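PDB 3RYK: dTDP-4-dehydrorhamnose 3,5-epimerase from Bacillus anthracis str. Ames, which catalyses the epimerisation of dTDP-4-dehydro-6-deoxyglucose at positions 3 and 5 of the sugar ring, a step in the making of dTDP-L-rhamnose. Local coordinates for residues T30-A35 / D107-L112; P40-D45 / F49-Y54; H66-D71 / Q134-K139; R83-Q88 / L177-P182. All coordinates share one frame; numbering follows the deposited sequence.

Contact 1 (T30-A35 / D107-L112)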
# COMPACT_ATOMS: atom_id res chain seq x y z
N THR A 30 8.09 18.99 -9.91
CA THR A 30 7.49 19.69 -8.81
C THR A 30 6.64 20.79 -9.43
O THR A 30 7.08 21.48 -10.35
CB THR A 30 8.52 20.32 -7.86
OG1 THR A 30 9.42 19.32 -7.34
CG2 THR A 30 7.82 21.02 -6.69
N ASN A 31 5.40 20.92 -8.95
CA ASN A 31 4.51 21.95 -9.44
C ASN A 31 3.79 22.62 -8.27
O ASN A 31 3.60 22.03 -7.21
CB ASN A 31 3.46 21.43 -10.45
CG ASN A 31 4.08 20.84 -11.71
OD1 ASN A 31 4.67 19.77 -11.69
ND2 ASN A 31 3.85 21.50 -12.84
N PHE A 32 3.42 23.87 -8.48
CA PHE A 32 2.72 24.66 -7.49
C PHE A 32 3.49 24.69 -6.18
O PHE A 32 2.92 24.61 -5.10
CB PHE A 32 1.29 24.11 -7.33
CG PHE A 32 0.68 23.71 -8.64
CD1 PHE A 32 0.54 24.62 -9.66
CD2 PHE A 32 0.22 22.42 -8.84
CE1 PHE A 32 0.01 24.24 -10.89
CE2 PHE A 32 -0.34 22.04 -10.06
CZ PHE A 32 -0.43 22.95 -11.08
N THR A 33 4.82 24.76 -6.31
CA THR A 33 5.78 24.82 -5.20
C THR A 33 6.02 23.54 -4.40
O THR A 33 7.18 23.14 -4.22
CB THR A 33 5.43 25.98 -4.20
OG1 THR A 33 5.22 27.21 -4.91
CG2 THR A 33 6.55 26.17 -3.17
N ASP A 34 4.93 22.91 -3.96
CA ASP A 34 4.95 21.71 -3.12
C ASP A 34 4.45 20.37 -3.69
O ASP A 34 4.71 19.34 -3.09
CB ASP A 34 4.10 22.07 -1.90
CG ASP A 34 4.66 23.27 -1.13
OD1 ASP A 34 5.88 23.29 -0.80
OD2 ASP A 34 3.86 24.17 -0.80
N ALA A 35 3.72 20.37 -4.81
CA ALA A 35 3.21 19.11 -5.40
C ALA A 35 4.38 18.39 -6.06
O ALA A 35 5.12 18.99 -6.82
CB ALA A 35 2.10 19.36 -6.40
N ASP A 107 -5.07 11.65 -12.84
CA ASP A 107 -5.24 12.33 -11.58
C ASP A 107 -5.05 13.83 -11.69
O ASP A 107 -4.08 14.32 -12.28
CB ASP A 107 -4.26 11.69 -10.61
CG ASP A 107 -4.46 12.13 -9.19
OD1 ASP A 107 -4.38 13.34 -8.87
OD2 ASP A 107 -4.66 11.22 -8.37
N VAL A 108 -5.98 14.58 -11.08
CA VAL A 108 -5.93 16.01 -11.13
C VAL A 108 -5.83 16.61 -9.74
O VAL A 108 -6.41 16.06 -8.78
CB VAL A 108 -7.24 16.59 -11.74
CG1 VAL A 108 -7.31 18.14 -11.58
CG2 VAL A 108 -7.40 16.16 -13.20
N ILE A 109 -5.07 17.69 -9.62
CA ILE A 109 -4.93 18.39 -8.36
C ILE A 109 -5.14 19.85 -8.69
O ILE A 109 -4.75 20.31 -9.77
CB ILE A 109 -3.58 18.15 -7.57
CG1 ILE A 109 -2.38 18.79 -8.26
CG2 ILE A 109 -3.37 16.66 -7.33
CD1 ILE A 109 -1.09 18.56 -7.50
N VAL A 110 -5.81 20.57 -7.78
CA VAL A 110 -6.10 21.99 -7.95
C VAL A 110 -5.59 22.76 -6.72
O VAL A 110 -5.86 22.37 -5.59
CB VAL A 110 -7.63 22.21 -8.06
CG1 VAL A 110 -7.91 23.66 -8.47
CG2 VAL A 110 -8.28 21.24 -9.06
N ASP A 111 -4.83 23.83 -6.94
CA ASP A 111 -4.27 24.64 -5.85
C ASP A 111 -5.40 25.58 -5.37
O ASP A 111 -5.82 26.47 -6.12
CB ASP A 111 -3.02 25.41 -6.32
CG ASP A 111 -2.32 26.19 -5.19
OD1 ASP A 111 -2.90 26.33 -4.09
OD2 ASP A 111 -1.15 26.65 -5.39
N LEU A 112 -5.88 25.38 -4.15
CA LEU A 112 -6.96 26.22 -3.61
C LEU A 112 -6.49 27.22 -2.54
O LEU A 112 -7.30 27.79 -1.81
CB LEU A 112 -8.11 25.36 -3.09
CG LEU A 112 -8.84 24.51 -4.14
CD1 LEU A 112 -10.10 23.87 -3.57
CD2 LEU A 112 -9.19 25.36 -5.33
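I109 reaches out of strand 104-111 and ends against A35, its CD1 only 3.5 Å from A35 CB, tighter than ordinary van der Waals contact. CG1 of I109 sits between the backbone N and the carbonyl carbon (chi1 70°), and from there the chain runs fully extended (chi2 180°), which carries the terminal methyl straight across to the alanine. Further back along the same branch, I109 CG1 meets the F32 ring obliquely, with F32 CE2 at 4.2 Å. N31 CB, of the preceding residue, stands 3.7 Å above one face of the F32 ring, toward its rim.

Residues 30-35 are the end of a beta hairpin joining strands 26-31 and 35-45. Its turn, 32-34, is closed by the N31-A35 backbone pair: N31 N bonds to A35 O and A35 N to N31 O, both at 2.9 Å. F32 and A35 thus project from the hairpin end of one sheet onto a strand of the other, across the interior of the jelly-roll-like fold. L135 and V137 of strand 134-137 also pack on I109.

At the far end of the strand, F32 CB lies 4.0 Å from D111 OD2, a contact without a hydrogen bond. With CG anti to the backbone N (chi1 -175°), the D111 carboxylate is turned toward the hairpin, but its polar partners come from the following loop: OD2 takes hydrogen bonds from S116 and T118 and a salt bridge from R113. The same arginine also pairs with D34 and donates to F32 O, tying the turn to this buried carboxylate.

Contact 2 (P40-D45 / F49-Y54). With TYD (thymidine-5'-diphosphate), chain D.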
# COMPACT_ATOMS: atom_id res chain seq x y z
N PRO A 40 9.62 5.49 -7.64
CA PRO A 40 10.42 4.62 -6.80
C PRO A 40 11.40 3.82 -7.65
O PRO A 40 11.11 3.53 -8.83
CB PRO A 40 9.37 3.68 -6.22
CG PRO A 40 8.42 3.51 -7.36
CD PRO A 40 8.33 4.87 -7.98
N ARG A 41 12.54 3.48 -7.08
CA ARG A 41 13.55 2.70 -7.77
C ARG A 41 13.04 1.27 -7.74
O ARG A 41 12.71 0.74 -6.68
CB ARG A 41 14.89 2.81 -7.03
CG ARG A 41 16.09 2.02 -7.56
CD ARG A 41 16.51 2.37 -8.98
NE ARG A 41 17.87 1.88 -9.27
CZ ARG A 41 18.19 0.67 -9.74
NH1 ARG A 41 17.27 -0.26 -9.99
NH2 ARG A 41 19.48 0.38 -9.95
N LEU A 42 12.94 0.67 -8.92
CA LEU A 42 12.45 -0.68 -9.05
C LEU A 42 13.67 -1.58 -9.24
O LEU A 42 14.68 -1.14 -9.80
CB LEU A 42 11.56 -0.73 -10.29
CG LEU A 42 10.47 -1.79 -10.41
CD1 LEU A 42 9.20 -1.13 -9.93
CD2 LEU A 42 10.27 -2.21 -11.84
N PHE A 43 13.56 -2.82 -8.76
CA PHE A 43 14.62 -3.83 -8.87
C PHE A 43 14.01 -5.09 -9.46
O PHE A 43 13.42 -5.90 -8.73
CB PHE A 43 15.27 -4.13 -7.53
CG PHE A 43 16.00 -2.97 -6.94
CD1 PHE A 43 17.32 -2.73 -7.29
CD2 PHE A 43 15.38 -2.12 -6.04
CE1 PHE A 43 18.01 -1.66 -6.75
CE2 PHE A 43 16.06 -1.05 -5.50
CZ PHE A 43 17.38 -0.82 -5.85
N GLY A 44 14.17 -5.23 -10.77
CA GLY A 44 13.62 -6.37 -11.50
C GLY A 44 14.48 -7.59 -11.77
O GLY A 44 15.72 -7.55 -11.73
N ASP A 45 13.78 -8.68 -12.05
CA ASP A 45 14.32 -10.00 -12.36
C ASP A 45 13.37 -10.63 -13.35
O ASP A 45 12.32 -10.06 -13.67
CB ASP A 45 14.30 -10.88 -11.10
CG ASP A 45 15.22 -10.39 -10.02
OD1 ASP A 45 16.36 -9.99 -10.37
OD2 ASP A 45 14.85 -10.48 -8.84
N PHE A 49 9.54 -8.30 -9.71
CA PHE A 49 10.27 -7.12 -9.22
C PHE A 49 10.02 -6.87 -7.74
O PHE A 49 9.15 -7.49 -7.11
CB PHE A 49 9.93 -5.83 -9.99
CG PHE A 49 8.54 -5.28 -9.72
CD1 PHE A 49 8.28 -4.59 -8.54
CD2 PHE A 49 7.54 -5.39 -10.66
CE1 PHE A 49 7.00 -4.06 -8.28
CE2 PHE A 49 6.28 -4.87 -10.42
CZ PHE A 49 6.01 -4.21 -9.22
N PHE A 50 10.85 -5.98 -7.20
CA PHE A 50 10.79 -5.55 -5.82
C PHE A 50 10.97 -4.05 -5.79
O PHE A 50 11.70 -3.48 -6.59
CB PHE A 50 11.91 -6.13 -4.96
CG PHE A 50 11.94 -5.56 -3.57
CD1 PHE A 50 11.25 -6.18 -2.54
CD2 PHE A 50 12.61 -4.38 -3.30
CE1 PHE A 50 11.26 -5.63 -1.27
CE2 PHE A 50 12.63 -3.83 -2.03
CZ PHE A 50 11.94 -4.45 -1.02
N THR A 51 10.27 -3.39 -4.87
CA THR A 51 10.41 -1.95 -4.73
C THR A 51 9.98 -1.50 -3.35
O THR A 51 9.11 -2.13 -2.73
CB THR A 51 9.59 -1.15 -5.79
OG1 THR A 51 9.82 0.25 -5.63
CG2 THR A 51 8.11 -1.41 -5.66
N GLU A 52 10.65 -0.46 -2.84
CA GLU A 52 10.31 0.15 -1.56
C GLU A 52 9.39 1.23 -2.10
O GLU A 52 9.84 2.21 -2.72
CB GLU A 52 11.50 0.76 -0.80
CG GLU A 52 12.57 -0.23 -0.32
CD GLU A 52 13.71 0.45 0.45
OE1 GLU A 52 13.64 1.67 0.72
OE2 GLU A 52 14.69 -0.26 0.80
N SER A 53 8.08 1.06 -1.92
CA SER A 53 7.11 2.03 -2.42
C SER A 53 7.01 3.25 -1.49
O SER A 53 6.38 4.25 -1.83
CB SER A 53 5.74 1.40 -2.67
OG SER A 53 5.17 0.87 -1.50
N TYR A 54 7.62 3.15 -0.31
CA TYR A 54 7.63 4.23 0.67
C TYR A 54 8.78 4.04 1.64
O TYR A 54 8.97 2.96 2.19
CB TYR A 54 6.31 4.32 1.46
CG TYR A 54 6.34 5.30 2.63
CD1 TYR A 54 6.16 6.66 2.45
CD2 TYR A 54 6.53 4.85 3.95
CE1 TYR A 54 6.19 7.56 3.52
CE2 TYR A 54 6.55 5.73 5.02
CZ TYR A 54 6.38 7.08 4.81
OH TYR A 54 6.42 7.95 5.90
PA TYD D . 15.76 -9.96 -2.24
O1A TYD D . 16.60 -10.11 -0.99
O2A TYD D . 14.36 -10.53 -2.27
O3A TYD D . 16.62 -10.57 -3.45
PB TYD D . 16.28 -11.93 -4.24
O1B TYD D . 15.25 -11.52 -5.27
O2B TYD D . 17.63 -12.29 -4.83
O3B TYD D . 15.79 -12.90 -3.18
O5' TYD D . 15.66 -8.38 -2.56
C5' TYD D . 15.75 -7.83 -3.88
C4' TYD D . 16.50 -6.51 -3.83
O4' TYD D . 15.71 -5.58 -3.09
C3' TYD D . 17.84 -6.61 -3.12
O3' TYD D . 18.89 -6.22 -4.02
C2' TYD D . 17.78 -5.67 -1.93
C1' TYD D . 16.51 -4.86 -2.15
N1 TYD D . 15.71 -4.62 -0.94
C2 TYD D . 15.44 -3.35 -0.54
O2 TYD D . 15.90 -2.28 -1.25
N3 TYD D . 14.71 -3.09 0.57
C4 TYD D . 14.22 -4.10 1.32
O4 TYD D . 13.47 -3.81 2.42
C5 TYD D . 14.50 -5.49 0.90
C5M TYD D . 14.01 -6.69 1.66
C6 TYD D . 15.26 -5.68 -0.24
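L42 lays its CD1 over one face of the F49 ring, 4.1 Å from the centroid and 21° off the normal, a CH-pi contact in which the two side chains cross obliquely. The packing is close here and toward P40: T51 OG1, anti to the backbone N (chi1 -177°), donates to R41 O at 3.1 Å from above the carbonyl plane, and P40 CB rests 3.5 Å from T51 OG1.

Strands 35-45 and 48-55 form an antiparallel beta hairpin. F43 and F50 form a hydrogen-bonded pair of it, F43 N giving to F50 O at 2.9 Å and F50 N to F43 O at 3.0 Å. Strand 48-55 also pairs with a strand of the second subunit, and Y75 of that subunit meets the F49 ring.

The face bearing F43 and F50 belongs to the nucleotide. Thymine lies over one face of the F50 ring, while E52 OE2 accepts from TYD N3 at 2.8 Å (158° at the hydrogen) and S189 of the second subunit binds TYD as well. At G44-F49 the strands come close, but little side chain is buried. The solvent side is at exposed R41, its guanidinium lying with one face against F43 CE1 and its NH1 bonded to L42 O.

Contact 3 (H66-D71 / Q134-K139)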
# COMPACT_ATOMS: atom_id res chain seq x y z
N HIS A 66 6.42 14.17 6.39
CA HIS A 66 5.07 13.91 6.89
C HIS A 66 5.02 12.56 7.56
O HIS A 66 5.69 11.61 7.13
CB HIS A 66 4.05 13.87 5.76
CG HIS A 66 4.06 15.08 4.89
ND1 HIS A 66 3.47 16.27 5.26
CD2 HIS A 66 4.57 15.28 3.65
CE1 HIS A 66 3.63 17.16 4.29
NE2 HIS A 66 4.29 16.58 3.30
N SER A 67 4.21 12.47 8.60
CA SER A 67 4.04 11.23 9.34
C SER A 67 2.64 10.77 8.93
O SER A 67 1.64 11.36 9.34
CB SER A 67 4.19 11.44 10.84
OG SER A 67 5.50 11.92 11.13
N PHE A 68 2.59 9.74 8.10
CA PHE A 68 1.31 9.20 7.61
C PHE A 68 0.65 8.30 8.64
O PHE A 68 1.30 7.45 9.23
CB PHE A 68 1.46 8.56 6.24
CG PHE A 68 1.84 9.54 5.17
CD1 PHE A 68 0.87 10.25 4.50
CD2 PHE A 68 3.16 9.76 4.84
CE1 PHE A 68 1.18 11.16 3.53
CE2 PHE A 68 3.50 10.68 3.85
CZ PHE A 68 2.51 11.37 3.19
N VAL A 69 -0.66 8.48 8.81
CA VAL A 69 -1.45 7.72 9.80
C VAL A 69 -2.49 6.75 9.25
O VAL A 69 -2.96 5.88 9.96
CB VAL A 69 -2.18 8.70 10.76
CG1 VAL A 69 -1.18 9.55 11.49
CG2 VAL A 69 -3.15 9.58 10.01
N GLN A 70 -2.83 6.89 7.97
CA GLN A 70 -3.82 6.03 7.39
C GLN A 70 -3.53 5.76 5.92
O GLN A 70 -2.94 6.60 5.23
CB GLN A 70 -5.16 6.73 7.59
CG GLN A 70 -6.35 6.11 7.03
CD GLN A 70 -7.56 6.98 7.26
OE1 GLN A 70 -7.71 7.61 8.31
NE2 GLN A 70 -8.43 7.01 6.29
N ASP A 71 -3.87 4.55 5.47
CA ASP A 71 -3.71 4.11 4.08
C ASP A 71 -5.11 3.72 3.63
O ASP A 71 -5.77 2.91 4.29
CB ASP A 71 -2.82 2.87 3.87
CG ASP A 71 -1.36 3.08 4.27
OD1 ASP A 71 -1.01 4.15 4.79
OD2 ASP A 71 -0.56 2.12 4.06
N GLN A 134 3.97 8.15 -8.17
CA GLN A 134 3.21 8.61 -7.01
C GLN A 134 3.10 10.11 -7.07
O GLN A 134 3.89 10.78 -7.71
CB GLN A 134 3.89 8.15 -5.72
CG GLN A 134 4.17 6.64 -5.68
CD GLN A 134 4.60 6.11 -4.33
OE1 GLN A 134 4.45 6.77 -3.29
NE2 GLN A 134 5.13 4.90 -4.32
N LEU A 135 2.06 10.63 -6.45
CA LEU A 135 1.85 12.07 -6.42
C LEU A 135 1.68 12.51 -4.98
O LEU A 135 0.88 11.92 -4.24
CB LEU A 135 0.60 12.43 -7.23
CG LEU A 135 0.27 13.91 -7.34
CD1 LEU A 135 1.36 14.66 -8.09
CD2 LEU A 135 -1.07 14.08 -8.04
N LEU A 136 2.44 13.52 -4.57
CA LEU A 136 2.39 14.07 -3.23
C LEU A 136 1.49 15.29 -3.40
O LEU A 136 1.84 16.23 -4.11
CB LEU A 136 3.80 14.46 -2.73
CG LEU A 136 3.95 14.96 -1.27
CD1 LEU A 136 3.24 16.29 -0.99
CD2 LEU A 136 3.49 13.88 -0.31
N VAL A 137 0.29 15.22 -2.81
CA VAL A 137 -0.69 16.29 -2.88
C VAL A 137 -0.62 17.06 -1.54
O VAL A 137 -1.01 16.53 -0.49
CB VAL A 137 -2.12 15.76 -3.06
CG1 VAL A 137 -3.07 16.91 -3.39
CG2 VAL A 137 -2.18 14.71 -4.17
N PRO A 138 -0.13 18.31 -1.58
CA PRO A 138 -0.04 19.05 -0.33
C PRO A 138 -1.39 19.47 0.23
O PRO A 138 -2.42 19.32 -0.42
CB PRO A 138 0.73 20.32 -0.72
CG PRO A 138 1.16 20.17 -2.11
CD PRO A 138 0.36 19.09 -2.73
N LYS A 139 -1.36 20.00 1.45
CA LYS A 139 -2.57 20.51 2.09
C LYS A 139 -2.92 21.77 1.30
O LYS A 139 -2.02 22.44 0.78
CB LYS A 139 -2.31 20.83 3.57
CG LYS A 139 -2.03 19.62 4.43
CD LYS A 139 -1.80 20.00 5.86
CE LYS A 139 -1.66 18.77 6.73
NZ LYS A 139 -1.50 19.11 8.16
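L136 meets both aromatic residues of the 66-71 segment through its two methyls. Starting at its CB, the side chain leaves strand 134-137 with CG anti to the backbone N (chi1 -175°), and neither CB nor CG comes within contact distance of the other segment. At the branch the methyls part, though both approach the imidazole: L136 CD1 lies 4.4 Å from H66 NE2, and L136 CD2 4.3 Å from H66 CD2. CD2 alone also reaches F68, at 4.4 Å from F68 CZ, facing the gap between the two rings from the strand side.

The two approaches of CD2 differ. Against F68 the methyl arrives at the rim, near the plane of the ring and beside its far carbon; against the imidazole it comes in obliquely. F68 CB does not itself point at the strand, but the length of the ring brings CZ over to the leucine. No hydrogen bond crosses here, and with 100 Å² buried in all this is a light touch. L97 from the neighbouring strand 96-100 and V64 also pack on L136, while T95 lies against H66 and K157 against F68.

Beyond F68 the chain enters strand 70-76 through a classic beta bulge, V69 and Q70 both facing V158, and Q70 and D71 then pair with a strand of the second subunit. The contact thus sets the irregular approach to an interface strand over strand 134-137 of the same large antiparallel sheet, part of the enzyme's jelly-roll-like fold.

Contact 4 (R83-Q88 / L177-P182)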
# COMPACT_ATOMS: atom_id res chain seq x y z
N ARG A 83 -13.55 9.84 -8.97
CA ARG A 83 -13.47 9.93 -7.52
C ARG A 83 -12.92 11.33 -7.16
O ARG A 83 -11.73 11.61 -7.38
CB ARG A 83 -12.53 8.85 -6.97
CG ARG A 83 -12.90 7.40 -7.33
CD ARG A 83 -14.24 6.95 -6.80
NE ARG A 83 -14.42 5.52 -7.09
CZ ARG A 83 -15.44 4.77 -6.69
NH1 ARG A 83 -16.44 5.30 -5.97
NH2 ARG A 83 -15.47 3.48 -7.01
N GLY A 84 -13.78 12.20 -6.65
CA GLY A 84 -13.41 13.58 -6.27
C GLY A 84 -14.24 14.66 -6.95
O GLY A 84 -15.35 14.36 -7.45
N LEU A 85 -13.77 15.92 -6.98
CA LEU A 85 -12.49 16.40 -6.39
C LEU A 85 -12.65 16.62 -4.89
O LEU A 85 -13.43 17.47 -4.50
CB LEU A 85 -12.08 17.74 -7.03
CG LEU A 85 -11.75 17.89 -8.51
CD1 LEU A 85 -11.64 19.36 -8.89
CD2 LEU A 85 -10.46 17.13 -8.85
N HIS A 86 -11.89 15.87 -4.08
CA HIS A 86 -11.94 15.94 -2.61
C HIS A 86 -10.90 16.83 -1.92
O HIS A 86 -9.81 17.05 -2.43
CB HIS A 86 -11.70 14.52 -2.05
CG HIS A 86 -11.50 14.47 -0.57
ND1 HIS A 86 -10.30 14.82 0.03
CD2 HIS A 86 -12.31 14.08 0.44
CE1 HIS A 86 -10.41 14.68 1.34
NE2 HIS A 86 -11.62 14.22 1.61
N PHE A 87 -11.27 17.35 -0.75
CA PHE A 87 -10.37 18.15 0.07
C PHE A 87 -11.04 18.15 1.44
O PHE A 87 -12.27 18.27 1.54
CB PHE A 87 -10.03 19.56 -0.43
CG PHE A 87 -11.16 20.53 -0.41
CD1 PHE A 87 -11.42 21.29 0.72
CD2 PHE A 87 -11.93 20.74 -1.54
CE1 PHE A 87 -12.46 22.21 0.73
CE2 PHE A 87 -12.96 21.66 -1.53
CZ PHE A 87 -13.22 22.40 -0.40
N GLN A 88 -10.26 17.98 2.49
CA GLN A 88 -10.82 17.97 3.82
C GLN A 88 -10.48 19.35 4.36
O GLN A 88 -9.31 19.73 4.40
CB GLN A 88 -10.21 16.84 4.66
CG GLN A 88 -11.05 16.48 5.86
CD GLN A 88 -10.52 15.29 6.62
OE1 GLN A 88 -11.07 14.19 6.50
NE2 GLN A 88 -9.42 15.46 7.33
N LEU A 177 -12.56 25.73 -13.91
CA LEU A 177 -11.33 24.92 -14.06
C LEU A 177 -11.22 24.29 -15.44
O LEU A 177 -10.11 24.12 -15.96
CB LEU A 177 -11.26 23.86 -12.96
CG LEU A 177 -11.17 24.34 -11.50
CD1 LEU A 177 -11.02 23.20 -10.48
CD2 LEU A 177 -10.05 25.37 -11.34
N ALA A 178 -12.37 23.95 -16.02
CA ALA A 178 -12.48 23.33 -17.35
C ALA A 178 -11.49 22.19 -17.54
O ALA A 178 -10.74 22.17 -18.50
CB ALA A 178 -12.29 24.39 -18.42
N ILE A 179 -11.49 21.25 -16.60
CA ILE A 179 -10.58 20.11 -16.67
C ILE A 179 -10.98 19.19 -17.83
O ILE A 179 -12.16 18.84 -17.99
CB ILE A 179 -10.52 19.34 -15.33
CG1 ILE A 179 -10.08 20.29 -14.21
CG2 ILE A 179 -9.56 18.13 -15.44
CD1 ILE A 179 -10.28 19.78 -12.81
N PRO A 180 -10.00 18.78 -18.67
CA PRO A 180 -10.22 17.91 -19.83
C PRO A 180 -10.33 16.42 -19.46
O PRO A 180 -9.52 15.60 -19.90
CB PRO A 180 -8.96 18.16 -20.66
CG PRO A 180 -7.93 18.36 -19.64
CD PRO A 180 -8.59 19.19 -18.59
N TRP A 181 -11.34 16.05 -18.68
CA TRP A 181 -11.49 14.66 -18.29
C TRP A 181 -11.61 13.76 -19.50
O TRP A 181 -12.27 14.13 -20.48
CB TRP A 181 -12.72 14.45 -17.40
CG TRP A 181 -12.69 15.19 -16.14
CD1 TRP A 181 -13.37 16.34 -15.84
CD2 TRP A 181 -11.90 14.88 -15.00
NE1 TRP A 181 -13.08 16.73 -14.57
CE2 TRP A 181 -12.18 15.86 -14.02
CE3 TRP A 181 -11.01 13.85 -14.68
CZ2 TRP A 181 -11.58 15.86 -12.76
CZ3 TRP A 181 -10.41 13.85 -13.43
CH2 TRP A 181 -10.70 14.85 -12.48
N PRO A 182 -10.97 12.58 -19.45
CA PRO A 182 -11.01 11.62 -20.57
C PRO A 182 -12.31 10.80 -20.62
O PRO A 182 -12.30 9.64 -21.06
CB PRO A 182 -9.82 10.73 -20.25
CG PRO A 182 -9.78 10.71 -18.78
CD PRO A 182 -10.08 12.10 -18.38
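L85 and I179 reach for each other tip to tip, their CD1 methyls meeting at 4.2 Å. I179 holds CG1 anti to its carbonyl carbon (chi1 -58°), which directs the longer branch at the strand and leaves CG2 to lie over one face of its neighbour W181, 3.7 Å above the indole plane. The two methyls of L85 divide their partners: CD1 serves I179 and also L177 CD1, again at 4.2 Å, while CD2 turns to W181. There the methyl comes to the edge of the indole, near its plane, 4.3 Å from W181 CZ2.

Strand 82-88 belongs to the five-stranded antiparallel sheet of the jelly-roll-like fold, and the irregular segment 177-182 runs over that sheet, with V108 of strand 104-111 beneath I179 and W181. The peptide bond between G84 and L85 is cis.

P180 centres an inverse gamma turn, with a weak bond of 3.0 Å from W181 N to I179 O. This sharp bend lies between the two side chains that meet L85 on different methyls. The indole NE1 also donates to W172 O.

How the contacts relate
Contacts 1, 3 and 4 form a continuous run of packing through the middle of the chain. L135 of contact 3 presses on I109 of contact 1 (L135 CD2 to I109 CG2, 3.5 Å), and the other side of strand 104-111 meets contact 4, V108 CG1 lying 3.6 Å from I179 CD1. Contact 2 stands out toward the nucleotide, its centre about 30 Å from that of contact 4, but it is joined to contact 3 by a probable hydrogen bond from Q134 NE2 to S53 O (2.9 Å). Contact 2 binds the thymidine diphosphate directly; near contact 4, R83 touches the pyrophosphate, about 11 Å from the L85 side chain.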